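Local coordinates for pngf-ii (Elizabethkingia meningoseptica, PDB 4R4X), which probably hydrolyses the amide bond between asparagine and the innermost sugar of N-linked glycans, releasing them from glycoproteins as a peptide:N-glycosidase, at residues D435-E441 with I515-A519. Residues are numbered along the deposited sequence.
Sequences DEFVPKE and IPQGA
Two inter-strand loops of the C-terminal PNGase F domain, a fold of antiparallel sheets, are joined by two hydrogen bonds, K440 NZ to P516 O and G518 N to D435 OD2; a D435–K440 salt bridge ties the first loop together, and an inverse gamma turn shapes the second. Residues 435-441 lead into strand 442-446; residues 515-519 leave strand 507-514, which pairs antiparallel with it, so the loops meet at the end of that strand pair without further backbone hydrogen bonds between them. E441 faces I515 (CA–CA 6.1 Å), K440 faces P516 (6.4 Å) and D435 faces G518 (6.1 Å), while 436-439 loop out of reach of 515-519. P516 (phi/psi -79/78) is the centre of the gamma turn, closed by a weak 2.9 Å hydrogen bond from Q517 N to I515 O. The K440 side chain (m, m, t, p) curls back so that NZ donates to P516 O at 2.9 Å and pairs with D435 OD1 at 2.7 Å. D435 OD2 accepts from G518 N (2.8 Å, 161°) and from W528 NE1 on strand 527-537, so one m-rotamer aspartate serves an ammonium, a backbone amide and an indole; its backbone N and O bond S526 OG and S486 OG. Q517 sends its amide elsewhere, bonding T398 O through NE2 and F400 N through OE1. Aliphatic contacts fill in: K440 CB meets I515 CG2 at 4.2 Å, and K440 CD meets P516 CG at the same distance. G518 leaves room for this crowding: an ideal CB would clash with D435 OD1 at 2.8 Å. G518 N also sits 3.2 Å from K440 NZ, but both are donors and do not bond.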
ATOM      1  N   ASP A 435     -11.527  25.227  16.848  1.00 12.89           N
ATOM      2  CA  ASP A 435     -10.480  24.259  17.132  1.00 12.47           C
ATOM      3  C   ASP A 435      -9.804  23.644  15.875  1.00 11.76           C
ATOM      4  O   ASP A 435      -8.836  22.938  16.017  1.00 11.44           O
ATOM      5  CB  ASP A 435     -10.978  23.174  18.073  1.00 12.75           C
ATOM      6  CG  ASP A 435     -11.156  23.672  19.503  1.00 13.50           C
ATOM      7  OD1 ASP A 435     -10.704  24.810  19.825  1.00 13.40           O
ATOM      8  OD2 ASP A 435     -11.739  22.905  20.310  1.00 12.93           O
ATOM      9  N   GLU A 436     -10.302  23.918  14.668  1.00 11.23           N
ATOM     10  CA  GLU A 436      -9.528  23.598  13.459  1.00 11.53           C
ATOM     11  C   GLU A 436      -8.206  24.382  13.499  1.00 11.59           C
ATOM     12  O   GLU A 436      -7.166  23.895  13.057  1.00 11.61           O
ATOM     13  CB  GLU A 436     -10.290  23.990  12.192  1.00 11.53           C
ATOM     14  CG  GLU A 436      -9.518  23.776  10.896  1.00 11.72           C
ATOM     15  CD  GLU A 436     -10.362  23.991   9.646  1.00 12.31           C
ATOM     16  OE1 GLU A 436     -11.602  24.171   9.773  1.00 12.45           O
ATOM     17  OE2 GLU A 436      -9.788  24.011   8.517  1.00 12.59           O
ATOM     18  N   PHE A 437      -8.269  25.617  13.995  1.00 11.69           N
ATOM     19  CA  PHE A 437      -7.177  26.563  13.843  1.00 12.19           C
ATOM     20  C   PHE A 437      -6.458  26.979  15.119  1.00 12.82           C
ATOM     21  O   PHE A 437      -5.504  27.776  15.058  1.00 12.47           O
ATOM     22  CB  PHE A 437      -7.664  27.817  13.104  1.00 12.27           C
ATOM     23  CG  PHE A 437      -8.112  27.543  11.697  1.00 12.55           C
ATOM     24  CD1 PHE A 437      -7.183  27.155  10.725  1.00 13.09           C
ATOM     25  CD2 PHE A 437      -9.461  27.670  11.337  1.00 12.59           C
ATOM     26  CE1 PHE A 437      -7.596  26.898   9.423  1.00 13.02           C
ATOM     27  CE2 PHE A 437      -9.876  27.419  10.040  1.00 13.09           C
ATOM     28  CZ  PHE A 437      -8.937  27.012   9.083  1.00 13.18           C
ATOM     29  N   VAL A 438      -6.876  26.434  16.258  1.00 13.09           N
ATOM     30  CA  VAL A 438      -6.232  26.719  17.533  1.00 13.17           C
ATOM     31  C   VAL A 438      -5.733  25.424  18.175  1.00 13.60           C
ATOM     32  O   VAL A 438      -6.485  24.469  18.308  1.00 13.80           O
ATOM     33  CB  VAL A 438      -7.231  27.341  18.529  1.00 13.68           C
ATOM     34  CG1 VAL A 438      -6.552  27.701  19.844  1.00 13.92           C
ATOM     35  CG2 VAL A 438      -7.951  28.540  17.915  1.00 13.76           C
ATOM     36  N   PRO A 439      -4.469  25.389  18.609  1.00 13.67           N
ATOM     37  CA  PRO A 439      -3.947  24.146  19.171  1.00 13.31           C
ATOM     38  C   PRO A 439      -4.602  23.843  20.526  1.00 12.77           C
ATOM     39  O   PRO A 439      -4.809  24.763  21.327  1.00 11.91           O
ATOM     40  CB  PRO A 439      -2.464  24.431  19.380  1.00 13.81           C
ATOM     41  CG  PRO A 439      -2.190  25.757  18.780  1.00 14.41           C
ATOM     42  CD  PRO A 439      -3.486  26.473  18.625  1.00 14.47           C
ATOM     43  N   LYS A 440      -4.909  22.571  20.776  1.00 12.85           N
ATOM     44  CA  LYS A 440      -5.469  22.174  22.074  1.00 12.72           C
ATOM     45  C   LYS A 440      -4.823  20.897  22.536  1.00 13.39           C
ATOM     46  O   LYS A 440      -4.788  19.919  21.795  1.00 13.70           O
ATOM     47  CB  LYS A 440      -6.988  21.959  21.989  1.00 12.39           C
ATOM     48  CG  LYS A 440      -7.806  23.186  21.648  1.00 12.66           C
ATOM     49  CD  LYS A 440      -7.701  24.293  22.682  1.00 12.92           C
ATOM     50  CE  LYS A 440      -8.557  25.499  22.290  1.00 13.03           C
ATOM     51  NZ  LYS A 440     -10.013  25.273  22.440  1.00 12.84           N
ATOM     52  N   GLU A 441      -4.338  20.886  23.770  1.00 13.57           N
ATOM     53  CA  GLU A 441      -3.765  19.690  24.345  1.00 14.09           C
ATOM     54  C   GLU A 441      -4.770  18.553  24.512  1.00 13.20           C
ATOM     55  O   GLU A 441      -5.800  18.748  25.131  1.00 13.23           O
ATOM     56  CB  GLU A 441      -3.149  20.047  25.685  1.00 16.14           C
ATOM     57  CG  GLU A 441      -2.443  18.910  26.388  1.00 17.80           C
ATOM     58  CD  GLU A 441      -1.645  19.419  27.590  1.00 20.07           C
ATOM     59  OE1 GLU A 441      -2.229  19.573  28.684  1.00 22.12           O
ATOM     60  OE2 GLU A 441      -0.433  19.663  27.437  1.00 19.42           O
ATOM     61  N   ILE A 515     -10.071  16.940  26.292  1.00 13.31           N
ATOM     62  CA  ILE A 515      -9.580  18.002  25.396  1.00 13.10           C
ATOM     63  C   ILE A 515     -10.329  19.286  25.770  1.00 13.12           C
ATOM     64  O   ILE A 515     -11.559  19.236  25.901  1.00 13.50           O
ATOM     65  CB  ILE A 515      -9.911  17.652  23.917  1.00 13.41           C
ATOM     66  CG1 ILE A 515      -9.341  16.282  23.548  1.00 13.52           C
ATOM     67  CG2 ILE A 515      -9.382  18.693  22.953  1.00 13.62           C
ATOM     68  CD1 ILE A 515      -9.829  15.768  22.200  1.00 13.63           C
ATOM     69  N   PRO A 516      -9.626  20.429  25.952  1.00 14.01           N
ATOM     70  CA  PRO A 516     -10.291  21.691  26.308  1.00 14.47           C
ATOM     71  C   PRO A 516     -10.935  22.331  25.074  1.00 14.47           C
ATOM     72  O   PRO A 516     -10.404  23.287  24.492  1.00 14.06           O
ATOM     73  CB  PRO A 516      -9.164  22.554  26.890  1.00 15.11           C
ATOM     74  CG  PRO A 516      -7.939  22.030  26.250  1.00 14.73           C
ATOM     75  CD  PRO A 516      -8.167  20.587  25.916  1.00 14.12           C
ATOM     76  N   GLN A 517     -12.082  21.771  24.704  1.00 14.49           N
ATOM     77  CA  GLN A 517     -12.798  22.127  23.480  1.00 14.44           C
ATOM     78  C   GLN A 517     -13.165  23.590  23.518  1.00 14.68           C
ATOM     79  O   GLN A 517     -13.552  24.113  24.572  1.00 13.76           O
ATOM     80  CB  GLN A 517     -14.048  21.280  23.378  1.00 15.30           C
ATOM     81  CG  GLN A 517     -14.910  21.486  22.139  1.00 15.49           C
ATOM     82  CD  GLN A 517     -16.027  20.472  22.128  1.00 16.62           C
ATOM     83  OE1 GLN A 517     -15.816  19.308  21.773  1.00 16.94           O
ATOM     84  NE2 GLN A 517     -17.223  20.904  22.519  1.00 16.57           N
ATOM     85  N   GLY A 518     -13.039  24.259  22.384  1.00 14.04           N
ATOM     86  CA  GLY A 518     -13.285  25.701  22.328  1.00 15.39           C
ATOM     87  C   GLY A 518     -14.778  25.986  22.362  1.00 16.53           C
ATOM     88  O   GLY A 518     -15.594  25.115  22.019  1.00 16.76           O
ATOM     89  N   ALA A 519     -15.129  27.211  22.768  1.00 17.80           N
ATOM     90  CA  ALA A 519     -16.527  27.648  22.891  1.00 18.90           C
ATOM     91  C   ALA A 519     -17.127  27.917  21.511  1.00 20.09           C
ATOM     92  O   ALA A 519     -16.392  28.269  20.584  1.00 18.75           O
ATOM     93  CB  ALA A 519     -16.605  28.914  23.739  1.00 19.75           C
TER